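Local coordinates for DnaD domain protein (Enterococcus faecalis, PDB 2I5U), which is of unknown function but, as a helical domain from a DnaB/DnaD-family protein, probably belongs to the machinery that initiates DNA replication, at residues Asp25-Asp30 and Tyr62-Leu67; Glu42-Lys47 and Lys68-Arg73; Ser6-Glu9 and Leu15-Ser18; Glu9-Gly14 and Ile51-Asn56. All coordinates share one frame; numbering follows the deposited sequence.

Contact 1: residues Asp25-Asp30 and Tyr62-Leu67; sequences DYWISD and YINAIL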
loop_
_atom_site.group_PDB
_atom_site.type_symbol
_atom_site.label_atom_id
_atom_site.label_comp_id
_atom_site.label_asym_id
_atom_site.label_seq_id
_atom_site.Cartn_x
_atom_site.Cartn_y
_atom_site.Cartn_z
ATOM N N ASP A 25 -0.221 -4.784 6.267
ATOM C CA ASP A 25 -0.754 -4.602 7.634
ATOM C C ASP A 25 0.201 -3.742 8.447
ATOM O O ASP A 25 -0.218 -2.841 9.194
ATOM C CB ASP A 25 -0.920 -5.939 8.371
ATOM C CG ASP A 25 -2.148 -6.709 7.957
ATOM O OD1 ASP A 25 -3.071 -6.101 7.400
ATOM O OD2 ASP A 25 -2.197 -7.939 8.248
ATOM N N TYR A 26 1.486 -4.016 8.297
ATOM C CA TYR A 26 2.522 -3.285 9.013
ATOM C C TYR A 26 2.595 -1.844 8.515
ATOM O O TYR A 26 2.793 -0.926 9.303
ATOM C CB TYR A 26 3.869 -3.993 8.899
ATOM C CG TYR A 26 4.712 -3.762 10.097
ATOM C CD1 TYR A 26 4.537 -4.530 11.252
ATOM C CD2 TYR A 26 5.621 -2.716 10.131
ATOM C CE1 TYR A 26 5.281 -4.289 12.378
ATOM C CE2 TYR A 26 6.379 -2.477 11.260
ATOM C CZ TYR A 26 6.195 -3.268 12.374
ATOM O OH TYR A 26 6.912 -3.035 13.516
ATOM N N TRP A 27 2.364 -1.627 7.218
ATOM C CA TRP A 27 2.356 -0.273 6.665
ATOM C C TRP A 27 1.202 0.534 7.223
ATOM O O TRP A 27 1.364 1.711 7.533
ATOM C CB TRP A 27 2.266 -0.304 5.132
ATOM C CG TRP A 27 3.595 -0.224 4.472
ATOM C CD1 TRP A 27 4.199 -1.170 3.675
ATOM C CD2 TRP A 27 4.482 0.876 4.532
ATOM N NE1 TRP A 27 5.415 -0.712 3.253
ATOM C CE2 TRP A 27 5.619 0.542 3.772
ATOM C CE3 TRP A 27 4.444 2.111 5.194
ATOM C CZ2 TRP A 27 6.709 1.410 3.640
ATOM C CZ3 TRP A 27 5.515 2.979 5.054
ATOM C CH2 TRP A 27 6.642 2.616 4.290
ATOM N N ILE A 28 0.038 -0.089 7.353
ATOM C CA ILE A 28 -1.113 0.588 7.946
ATOM C C ILE A 28 -0.771 1.018 9.378
ATOM O O ILE A 28 -1.037 2.174 9.774
ATOM C CB ILE A 28 -2.389 -0.299 7.916
ATOM C CG1 ILE A 28 -2.885 -0.455 6.477
ATOM C CG2 ILE A 28 -3.490 0.300 8.799
ATOM C CD1 ILE A 28 -3.937 -1.526 6.317
ATOM N N SER A 29 -0.160 0.112 10.141
ATOM C CA SER A 29 0.272 0.416 11.510
ATOM C C SER A 29 1.272 1.570 11.544
ATOM O O SER A 29 1.206 2.444 12.439
ATOM C CB SER A 29 0.881 -0.821 12.156
ATOM O OG SER A 29 -0.130 -1.769 12.461
ATOM N N ASP A 30 2.198 1.587 10.588
ATOM C CA ASP A 30 3.240 2.603 10.564
ATOM C C ASP A 30 2.681 3.985 10.235
ATOM O O ASP A 30 3.092 4.983 10.834
ATOM C CB ASP A 30 4.393 2.211 9.631
ATOM C CG ASP A 30 5.363 1.224 10.277
ATOM O OD1 ASP A 30 5.277 0.975 11.505
ATOM O OD2 ASP A 30 6.226 0.704 9.554
ATOM N N TYR A 62 8.271 -1.739 -5.705
ATOM C CA TYR A 62 7.974 -0.423 -6.259
ATOM C C TYR A 62 6.998 0.325 -5.341
ATOM O O TYR A 62 7.174 1.528 -5.045
ATOM C CB TYR A 62 7.372 -0.575 -7.648
ATOM C CG TYR A 62 7.213 0.720 -8.416
ATOM C CD1 TYR A 62 8.246 1.217 -9.198
ATOM C CD2 TYR A 62 6.003 1.385 -8.439
ATOM C CE1 TYR A 62 8.086 2.373 -9.923
ATOM C CE2 TYR A 62 5.847 2.543 -9.159
ATOM C CZ TYR A 62 6.897 3.036 -9.885
ATOM O OH TYR A 62 6.750 4.200 -10.650
ATOM N N ILE A 63 5.998 -0.400 -4.846
ATOM C CA ILE A 63 5.014 0.195 -3.946
ATOM C C ILE A 63 5.653 0.623 -2.623
ATOM O O ILE A 63 5.365 1.698 -2.103
ATOM C CB ILE A 63 3.832 -0.781 -3.714
ATOM C CG1 ILE A 63 3.056 -0.962 -5.022
ATOM C CG2 ILE A 63 2.936 -0.283 -2.609
ATOM C CD1 ILE A 63 2.257 -2.209 -5.050
ATOM N N ASN A 64 6.502 -0.234 -2.079
ATOM C CA ASN A 64 7.228 0.050 -0.836
ATOM C C ASN A 64 8.044 1.354 -0.940
ATOM O O ASN A 64 8.053 2.159 -0.019
ATOM C CB ASN A 64 8.125 -1.154 -0.503
ATOM C CG ASN A 64 8.795 -1.044 0.826
ATOM O OD1 ASN A 64 8.170 -0.778 1.840
ATOM N ND2 ASN A 64 10.089 -1.299 0.835
ATOM N N ALA A 65 8.729 1.539 -2.053
ATOM C CA ALA A 65 9.522 2.760 -2.247
ATOM C C ALA A 65 8.633 3.993 -2.173
ATOM O O ALA A 65 9.009 5.014 -1.558
ATOM C CB ALA A 65 10.252 2.708 -3.553
ATOM N N ILE A 66 7.464 3.912 -2.805
ATOM C CA ILE A 66 6.514 5.018 -2.770
ATOM C C ILE A 66 6.063 5.310 -1.350
ATOM O O ILE A 66 6.071 6.444 -0.894
ATOM C CB ILE A 66 5.266 4.721 -3.613
ATOM C CG1 ILE A 66 5.629 4.548 -5.084
ATOM C CG2 ILE A 66 4.243 5.841 -3.463
ATOM C CD1 ILE A 66 4.503 3.999 -5.948
ATOM N N LEU A 67 5.639 4.272 -0.657
ATOM C CA LEU A 67 5.154 4.427 0.717
ATOM C C LEU A 67 6.222 4.961 1.684
ATOM O O LEU A 67 5.898 5.710 2.603
ATOM C CB LEU A 67 4.589 3.095 1.234
ATOM C CG LEU A 67 3.364 2.570 0.485
ATOM C CD1 LEU A 67 3.050 1.176 1.007
ATOM C CD2 LEU A 67 2.184 3.515 0.601
#
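W27 reaches from helix 18-32 to L67 and N64 on helix 60-73, and its indole meets one of them over a face and the other at an edge. The apolar part is a CH-pi contact: L67 CB stands 3.6 Å from the centroid of the six-membered ring of W27, only 10° from the ring normal. On the same face L67 CD1 lies beneath the five-membered ring, 3.7 Å from W27 CD1 and nearly as close to CG, CD2 and NE1, so one leucine underlies both rings. The outer rim meets the backbone too, with W27 CH2 3.5 Å from L67 C. The polar part lies at the edge. N64 OD1 sits in the indole plane, 3.1 Å from W27 NE1, but the N-H...O angle of 134° makes this hydrogen bond weak. The same oxygen is 3.2 Å from W27 CZ2, which places it beside the NE1-CZ2 rim. It gets there because N64 carries CG anti to the backbone N (chi1 -173°), while the amide plane stays steeply inclined to the ring. Beyond the two segments, W27 NE1 also makes a weak hydrogen bond to the hydroxyl of Y60, F31 meets the indole ring, and K68, the residue after L67, and E71, a turn further along helix 60-73, touch it. The buried indole N-H thus has two partners, N64 OD1 and the Y60 hydroxyl, each in a weak hydrogen bond. With L67 spread under both rings, cohesion here probably comes mainly from apolar cover, the bonds giving NE1 its polar partners.

Contact 2: residues Glu42-Lys47 and Lys68-Arg73; sequences EQLIVK and KDWEQR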
loop_
_atom_site.group_PDB
_atom_site.type_symbol
_atom_site.label_atom_id
_atom_site.label_comp_id
_atom_site.label_asym_id
_atom_site.label_seq_id
_atom_site.Cartn_x
_atom_site.Cartn_y
_atom_site.Cartn_z
ATOM N N GLU A 42 -5.128 2.977 4.616
ATOM C CA GLU A 42 -5.601 2.070 3.565
ATOM C C GLU A 42 -5.701 2.777 2.222
ATOM O O GLU A 42 -5.304 2.220 1.187
ATOM C CB GLU A 42 -6.946 1.462 3.974
ATOM C CG GLU A 42 -7.445 0.319 3.102
ATOM C CD GLU A 42 -8.829 -0.170 3.522
ATOM O OE1 GLU A 42 -9.789 0.632 3.493
ATOM O OE2 GLU A 42 -8.946 -1.358 3.910
ATOM N N GLN A 43 -6.228 3.998 2.235
ATOM C CA GLN A 43 -6.343 4.810 1.027
ATOM C C GLN A 43 -4.980 5.106 0.402
ATOM O O GLN A 43 -4.844 5.105 -0.816
ATOM C CB GLN A 43 -7.072 6.128 1.329
ATOM C CG GLN A 43 -8.561 5.952 1.623
ATOM C CD GLN A 43 -9.286 7.261 1.921
ATOM O OE1 GLN A 43 -8.681 8.253 2.358
ATOM N NE2 GLN A 43 -10.599 7.257 1.720
ATOM N N LEU A 44 -3.971 5.345 1.235
ATOM C CA LEU A 44 -2.613 5.587 0.737
ATOM C C LEU A 44 -2.079 4.354 0.009
ATOM O O LEU A 44 -1.498 4.452 -1.063
ATOM C CB LEU A 44 -1.655 5.951 1.869
ATOM C CG LEU A 44 -1.825 7.360 2.458
ATOM C CD1 LEU A 44 -0.982 7.524 3.730
ATOM C CD2 LEU A 44 -1.467 8.419 1.439
ATOM N N ILE A 45 -2.308 3.184 0.580
ATOM C CA ILE A 45 -1.816 1.969 -0.043
ATOM C C ILE A 45 -2.532 1.736 -1.389
ATOM O O ILE A 45 -1.898 1.420 -2.391
ATOM C CB ILE A 45 -1.923 0.740 0.890
ATOM C CG1 ILE A 45 -0.968 0.904 2.077
ATOM C CG2 ILE A 45 -1.571 -0.523 0.127
ATOM C CD1 ILE A 45 -1.283 0.011 3.234
ATOM N N VAL A 46 -3.842 1.919 -1.411
ATOM C CA VAL A 46 -4.589 1.782 -2.657
ATOM C C VAL A 46 -4.018 2.716 -3.724
ATOM O O VAL A 46 -3.822 2.305 -4.887
ATOM C CB VAL A 46 -6.077 2.061 -2.457
ATOM C CG1 VAL A 46 -6.786 2.151 -3.810
ATOM C CG2 VAL A 46 -6.718 0.976 -1.591
ATOM N N LYS A 47 -3.761 3.969 -3.350
ATOM C CA LYS A 47 -3.206 4.937 -4.296
ATOM C C LYS A 47 -1.820 4.510 -4.817
ATOM O O LYS A 47 -1.525 4.659 -5.997
ATOM C CB LYS A 47 -3.127 6.330 -3.670
ATOM C CG LYS A 47 -2.603 7.400 -4.599
ATOM C CD LYS A 47 -3.632 7.780 -5.652
ATOM C CE LYS A 47 -3.002 8.150 -6.983
ATOM N NZ LYS A 47 -2.826 6.941 -7.839
ATOM N N LYS A 68 7.477 4.551 1.515
ATOM C CA LYS A 68 8.557 5.049 2.403
ATOM C C LYS A 68 8.704 6.542 2.281
ATOM O O LYS A 68 8.990 7.245 3.288
ATOM C CB LYS A 68 9.898 4.405 2.065
ATOM C CG LYS A 68 10.036 2.992 2.526
ATOM C CD LYS A 68 11.413 2.454 2.202
ATOM C CE LYS A 68 11.537 0.978 2.555
ATOM N NZ LYS A 68 12.852 0.355 2.122
ATOM N N ASP A 69 8.577 7.044 1.049
ATOM C CA ASP A 69 8.618 8.484 0.788
ATOM C C ASP A 69 7.518 9.166 1.573
ATOM O O ASP A 69 7.770 10.058 2.382
ATOM C CB ASP A 69 8.402 8.794 -0.697
ATOM C CG ASP A 69 9.569 8.401 -1.557
ATOM O OD1 ASP A 69 10.700 8.343 -1.047
ATOM O OD2 ASP A 69 9.357 8.171 -2.764
ATOM N N TRP A 70 6.294 8.711 1.346
ATOM C CA TRP A 70 5.130 9.330 1.953
ATOM C C TRP A 70 5.201 9.302 3.479
ATOM O O TRP A 70 4.829 10.281 4.146
ATOM C CB TRP A 70 3.863 8.624 1.452
ATOM C CG TRP A 70 3.613 8.827 -0.025
ATOM C CD1 TRP A 70 4.293 9.653 -0.868
ATOM C CD2 TRP A 70 2.591 8.203 -0.817
ATOM N NE1 TRP A 70 3.783 9.569 -2.133
ATOM C CE2 TRP A 70 2.730 8.689 -2.133
ATOM C CE3 TRP A 70 1.585 7.268 -0.543
ATOM C CZ2 TRP A 70 1.872 8.306 -3.175
ATOM C CZ3 TRP A 70 0.733 6.873 -1.589
ATOM C CH2 TRP A 70 0.890 7.386 -2.881
ATOM N N GLU A 71 5.710 8.208 4.028
ATOM C CA GLU A 71 5.792 8.042 5.481
ATOM C C GLU A 71 6.770 9.030 6.100
ATOM O O GLU A 71 6.448 9.684 7.108
ATOM C CB GLU A 71 6.225 6.619 5.832
ATOM C CG GLU A 71 6.424 6.395 7.330
ATOM C CD GLU A 71 7.145 5.112 7.641
ATOM O OE1 GLU A 71 8.015 4.693 6.839
ATOM O OE2 GLU A 71 6.864 4.513 8.717
ATOM N N GLN A 72 7.955 9.153 5.507
ATOM C CA GLN A 72 8.961 10.089 6.024
ATOM C C GLN A 72 8.504 11.543 5.902
ATOM O O GLN A 72 8.802 12.371 6.781
ATOM C CB GLN A 72 10.327 9.878 5.347
ATOM C CG GLN A 72 10.376 10.117 3.846
ATOM C CD GLN A 72 10.686 11.548 3.464
ATOM O OE1 GLN A 72 11.053 12.373 4.315
ATOM N NE2 GLN A 72 10.562 11.852 2.165
ATOM N N ARG A 73 7.788 11.863 4.827
ATOM C CA ARG A 73 7.251 13.225 4.644
ATOM C C ARG A 73 6.115 13.504 5.630
ATOM O O ARG A 73 5.806 14.665 5.917
ATOM C CB ARG A 73 6.762 13.439 3.202
ATOM C CG ARG A 73 7.873 13.373 2.145
ATOM C CD ARG A 73 7.593 14.278 0.944
ATOM N NE ARG A 73 7.888 13.646 -0.351
ATOM C CZ ARG A 73 7.687 14.231 -1.538
ATOM N NH1 ARG A 73 7.973 13.577 -2.666
ATOM N NH2 ARG A 73 7.192 15.463 -1.607
#
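Helix-to-helix packing within an all-helical domain brings W70 of helix 60-73 up against L44 and K47, one turn apart on helix 38-55. The two backbones come nearest at this level, with 8.7 Å between L44 CA and W70 CA, and the indole spans the distance between them. Its chi2 of -7° sets CD1 beside its own CA and turns the six-membered ring outward to the other helix. That ring meets the backbone oxygen L44 O by its edge: W70 CZ3 is 3.3 Å from L44 O, which lies in the indole plane. An aromatic C-H rim turned to a carbonyl oxygen is probably mildly attractive. The L44 side chain runs past the indole in the opposite direction, bringing CD2 to 3.8 Å from W70 CE3. K47, its CG anti to the backbone N (chi1 -178°), lends only its inner methylene, CG, at 3.9 Å from W70 CH2; its amine leads away to a long, weak ion pair with E50. F75 meets the W70 ring, and A48 and I51 touch it from the same helix as L44. Helices 38-55 and 60-73 of this all-helical domain are thus joined here by side-chain packing, with no hydrogen bond between the segments.

Contact 3: residues Ser6-Glu9 and Leu15-Ser18; sequences SIWE and LMSS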
loop_
_atom_site.group_PDB
_atom_site.type_symbol
_atom_site.label_atom_id
_atom_site.label_comp_id
_atom_site.label_asym_id
_atom_site.label_seq_id
_atom_site.Cartn_x
_atom_site.Cartn_y
_atom_site.Cartn_z
ATOM N N SER A 6 -8.252 -6.646 -3.075
ATOM C CA SER A 6 -9.055 -6.609 -4.313
ATOM C C SER A 6 -8.362 -5.840 -5.441
ATOM O O SER A 6 -8.327 -6.291 -6.587
ATOM C CB SER A 6 -10.429 -5.990 -4.076
ATOM O OG SER A 6 -11.134 -6.668 -3.048
ATOM N N ILE A 7 -7.838 -4.660 -5.150
ATOM C CA ILE A 7 -7.157 -3.913 -6.188
ATOM C C ILE A 7 -5.909 -4.653 -6.657
ATOM O O ILE A 7 -5.614 -4.677 -7.847
ATOM C CB ILE A 7 -6.889 -2.421 -5.828
ATOM C CG1 ILE A 7 -6.446 -1.672 -7.088
ATOM C CG2 ILE A 7 -5.887 -2.276 -4.690
ATOM C CD1 ILE A 7 -6.390 -0.201 -6.971
ATOM N N TRP A 8 -5.185 -5.294 -5.740
ATOM C CA TRP A 8 -4.032 -6.113 -6.086
ATOM C C TRP A 8 -4.427 -7.275 -6.997
ATOM O O TRP A 8 -3.913 -7.433 -8.116
ATOM C CB TRP A 8 -3.389 -6.637 -4.801
ATOM C CG TRP A 8 -2.160 -7.492 -4.955
ATOM C CD1 TRP A 8 -2.116 -8.826 -5.237
ATOM C CD2 TRP A 8 -0.801 -7.088 -4.737
ATOM N NE1 TRP A 8 -0.819 -9.269 -5.239
ATOM C CE2 TRP A 8 0.006 -8.221 -4.940
ATOM C CE3 TRP A 8 -0.182 -5.862 -4.408
ATOM C CZ2 TRP A 8 1.394 -8.172 -4.845
ATOM C CZ3 TRP A 8 1.198 -5.833 -4.295
ATOM C CH2 TRP A 8 1.961 -6.974 -4.507
ATOM N N GLU A 9 -5.369 -8.094 -6.531
ATOM C CA GLU A 9 -5.686 -9.331 -7.229
ATOM C C GLU A 9 -6.429 -9.157 -8.549
ATOM O O GLU A 9 -6.346 -10.025 -9.408
ATOM C CB GLU A 9 -6.431 -10.292 -6.294
ATOM C CG GLU A 9 -5.541 -10.720 -5.148
ATOM C CD GLU A 9 -6.123 -11.799 -4.283
ATOM O OE1 GLU A 9 -7.374 -11.974 -4.288
ATOM O OE2 GLU A 9 -5.318 -12.448 -3.548
ATOM N N LEU A 15 -2.002 -13.524 -6.966
ATOM C CA LEU A 15 -2.495 -13.685 -5.618
ATOM C C LEU A 15 -1.743 -12.779 -4.660
ATOM O O LEU A 15 -0.548 -12.559 -4.816
ATOM C CB LEU A 15 -2.302 -15.129 -5.154
ATOM C CG LEU A 15 -2.990 -16.226 -5.938
ATOM C CD1 LEU A 15 -2.581 -17.619 -5.400
ATOM C CD2 LEU A 15 -4.487 -16.012 -5.869
HETATM N N MSE A 16 -2.442 -12.259 -3.665
HETATM C CA MSE A 16 -1.784 -11.560 -2.567
HETATM C C MSE A 16 -1.122 -12.582 -1.645
HETATM O O MSE A 16 -1.794 -13.388 -1.034
HETATM C CB MSE A 16 -2.797 -10.712 -1.774
HETATM C CG MSE A 16 -2.307 -10.193 -0.471
HETATM SE SE MSE A 16 -1.100 -8.846 -0.856
HETATM C CE MSE A 16 -2.444 -7.446 -1.229
ATOM N N SER A 17 0.197 -12.551 -1.578
ATOM C CA SER A 17 0.921 -13.480 -0.725
ATOM C C SER A 17 0.687 -13.182 0.753
ATOM O O SER A 17 0.337 -12.059 1.136
ATOM C CB SER A 17 2.409 -13.457 -1.043
ATOM O OG SER A 17 3.051 -12.335 -0.492
ATOM N N SER A 18 0.892 -14.179 1.601
ATOM C CA SER A 18 0.861 -13.947 3.042
ATOM C C SER A 18 1.877 -12.875 3.469
ATOM O O SER A 18 1.589 -12.039 4.324
ATOM C CB SER A 18 1.129 -15.244 3.800
ATOM O OG SER A 18 0.072 -16.176 3.608
#
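The W8 indole, near the end of helix 2-9, carries the selenomethionine M16 over one face, F13 on the opposite face and the backbone oxygen of L15 at an edge. In the conformer described, one of two modelled for M16, SE lies 4.2 Å from the centroid of the five-membered ring and 7° off its normal, while CE reaches W8 CG at 3.7 Å. The first places a selenium squarely over the pyrrole part, a Met-aromatic contact; the second adds a CH-pi contact offset toward the rim. Bends at chi2 and chi3 fold the M16 chain back over the ring. At the edge, W8 NE1 gives a weak hydrogen bond to L15 O, 3.3 Å away, and the indole reaches that oxygen with CG anti to the backbone N (chi1 -179°). Loop 10-17 therefore doubles back on the helix it has just left and is fastened to its last two residues. E9 makes the stronger bond: M16 N donates to E9 OE2 at 2.9 Å and 176°, nearly straight, and E9 OE2 accepts through its anti lone pair, on the side away from the other carboxylate oxygen. The chain beyond CG is extended, and OE2 also comes within 3.5 Å of M16 CB. The M16 side chain also packs on M21 and F24 of helix 18-32, at whose start S17 holds the N-cap position, its hydroxyl hydrogen-bonded to that of T20.

Contact 4: residues Glu9-Gly14 and Ile51-Asn56; sequences ENNGFG and IAIDAN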
loop_
_atom_site.group_PDB
_atom_site.type_symbol
_atom_site.label_atom_id
_atom_site.label_comp_id
_atom_site.label_asym_id
_atom_site.label_seq_id
_atom_site.Cartn_x
_atom_site.Cartn_y
_atom_site.Cartn_z
ATOM N N GLU A 9 -5.369 -8.094 -6.531
ATOM C CA GLU A 9 -5.686 -9.331 -7.229
ATOM C C GLU A 9 -6.429 -9.157 -8.549
ATOM O O GLU A 9 -6.346 -10.025 -9.408
ATOM C CB GLU A 9 -6.431 -10.292 -6.294
ATOM C CG GLU A 9 -5.541 -10.720 -5.148
ATOM C CD GLU A 9 -6.123 -11.799 -4.283
ATOM O OE1 GLU A 9 -7.374 -11.974 -4.288
ATOM O OE2 GLU A 9 -5.318 -12.448 -3.548
ATOM N N ASN A 10 -7.110 -8.029 -8.735
ATOM C CA ASN A 10 -7.826 -7.778 -9.980
ATOM C C ASN A 10 -7.030 -6.972 -10.990
ATOM O O ASN A 10 -7.566 -6.581 -12.033
ATOM C CB ASN A 10 -9.168 -7.112 -9.676
ATOM C CG ASN A 10 -10.124 -8.073 -9.034
ATOM O OD1 ASN A 10 -10.684 -8.939 -9.724
ATOM N ND2 ASN A 10 -10.294 -7.970 -7.714
ATOM N N ASN A 11 -5.757 -6.728 -10.706
ATOM C CA ASN A 11 -4.981 -5.872 -11.590
ATOM C C ASN A 11 -3.672 -6.481 -12.035
ATOM O O ASN A 11 -2.755 -5.760 -12.423
ATOM C CB ASN A 11 -4.821 -4.472 -10.980
ATOM C CG ASN A 11 -6.097 -3.691 -11.023
ATOM O OD1 ASN A 11 -6.761 -3.474 -9.997
ATOM N ND2 ASN A 11 -6.492 -3.313 -12.208
ATOM N N GLY A 12 -3.627 -7.802 -12.049
ATOM C CA GLY A 12 -2.504 -8.528 -12.648
ATOM C C GLY A 12 -1.287 -8.681 -11.766
ATOM O O GLY A 12 -0.195 -8.989 -12.272
ATOM N N PHE A 13 -1.443 -8.471 -10.467
ATOM C CA PHE A 13 -0.382 -8.743 -9.502
ATOM C C PHE A 13 -0.341 -10.205 -9.089
ATOM O O PHE A 13 0.548 -10.593 -8.343
ATOM C CB PHE A 13 -0.599 -7.945 -8.228
ATOM C CG PHE A 13 -0.339 -6.454 -8.352
ATOM C CD1 PHE A 13 0.806 -5.888 -7.790
ATOM C CD2 PHE A 13 -1.291 -5.609 -8.909
ATOM C CE1 PHE A 13 1.031 -4.540 -7.875
ATOM C CE2 PHE A 13 -1.066 -4.252 -8.985
ATOM C CZ PHE A 13 0.088 -3.713 -8.446
ATOM N N GLY A 14 -1.324 -10.975 -9.496
ATOM C CA GLY A 14 -1.473 -12.335 -8.987
ATOM C C GLY A 14 -2.077 -12.359 -7.605
ATOM O O GLY A 14 -2.579 -11.353 -7.090
ATOM N N ILE A 51 -0.677 3.777 -8.684
ATOM C CA ILE A 51 0.535 4.361 -9.303
ATOM C C ILE A 51 1.405 3.261 -9.938
ATOM O O ILE A 51 1.891 3.404 -11.051
ATOM C CB ILE A 51 1.331 5.177 -8.260
ATOM C CG1 ILE A 51 0.579 6.462 -7.892
ATOM C CG2 ILE A 51 2.711 5.527 -8.771
ATOM C CD1 ILE A 51 1.089 7.169 -6.649
ATOM N N ALA A 52 1.542 2.146 -9.244
ATOM C CA ALA A 52 2.319 1.022 -9.732
ATOM C C ALA A 52 1.681 0.407 -10.978
ATOM O O ALA A 52 2.384 0.002 -11.907
ATOM C CB ALA A 52 2.460 -0.041 -8.611
ATOM N N ILE A 53 0.357 0.302 -10.987
ATOM C CA ILE A 53 -0.355 -0.180 -12.180
ATOM C C ILE A 53 -0.057 0.715 -13.387
ATOM O O ILE A 53 0.296 0.235 -14.472
ATOM C CB ILE A 53 -1.878 -0.255 -11.971
ATOM C CG1 ILE A 53 -2.228 -1.330 -10.946
ATOM C CG2 ILE A 53 -2.583 -0.617 -13.297
ATOM C CD1 ILE A 53 -3.630 -1.184 -10.371
ATOM N N ASP A 54 -0.215 2.016 -13.201
ATOM C CA ASP A 54 -0.018 2.961 -14.301
ATOM C C ASP A 54 1.432 2.952 -14.837
ATOM O O ASP A 54 1.654 3.104 -16.024
ATOM C CB ASP A 54 -0.415 4.388 -13.880
ATOM C CG ASP A 54 -1.908 4.584 -13.775
ATOM O OD1 ASP A 54 -2.676 3.716 -14.253
ATOM O OD2 ASP A 54 -2.306 5.629 -13.216
ATOM N N ALA A 55 2.402 2.794 -13.940
ATOM C CA ALA A 55 3.829 2.725 -14.304
ATOM C C ALA A 55 4.239 1.356 -14.828
ATOM O O ALA A 55 5.367 1.176 -15.304
ATOM C CB ALA A 55 4.688 3.098 -13.082
ATOM N N ASN A 56 3.336 0.384 -14.714
ATOM C CA ASN A 56 3.606 -1.004 -15.053
ATOM C C ASN A 56 4.753 -1.590 -14.274
ATOM O O ASN A 56 5.628 -2.279 -14.839
ATOM C CB ASN A 56 3.783 -1.201 -16.552
ATOM C CG ASN A 56 3.243 -2.520 -17.003
ATOM O OD1 ASN A 56 2.668 -3.250 -16.205
ATOM N ND2 ASN A 56 3.398 -2.834 -18.263
#
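Apolar packing of a loop against the C-terminal turn of a helix joins N11 and F13, in the turn after helix 2-9, to A52 and I53 near the end of helix 38-55; no hydrogen bond crosses between the two segments. I53 touches both loop side chains, with a different atom for each. Its CD1 meets N11 CB at 3.5 Å, and its CG1, one bond back, meets F13 CE2 at 3.7 Å. With CG1 anti to the carbonyl carbon (chi1 -67°), the isoleucine arm extends toward the loop and crosses both N11 and F13 at about a right angle. The phenyl ring takes part by its edge: I53 CG1 and A52 CB both lie near the ring plane, the methyl A52 CB more loosely at 4.4 Å from F13 CZ. Backbone turns shape both sides. The helix closes in a Schellman motif at N56, whose phi is 58° and whose N is bonded to I53 O at 3.1 Å, and the loop bends through G12 and G14, which also have positive phi. R58, just beyond, hydrogen-bonds N11 O and, weakly, N56 OD1, while A52 is packed by Y62 of helix 60-73.

Overall arrangement
Contact 1 is the buried one, about 5 Å from the chain centre to the contact centre; contact 2, at about 7 Å, is partly buried. Both hold helix 60-73, to helix 18-32 and helix 38-55 respectively. Contacts 3 and 4, also partly buried but centred further out at about 11 and 12 Å, tie down the loop after helix 2-9 and share E9. Contact 4 and contact 2 both use helix 38-55. Chemistry differs even at like depth: contact 3 alone has a strong, straight hydrogen bond, whereas contact 4 is packing without a hydrogen bond between its segments, as is contact 2; contact 1 adds a weak bond to face packing. I63, touching W8, links contact 1 to contact 3.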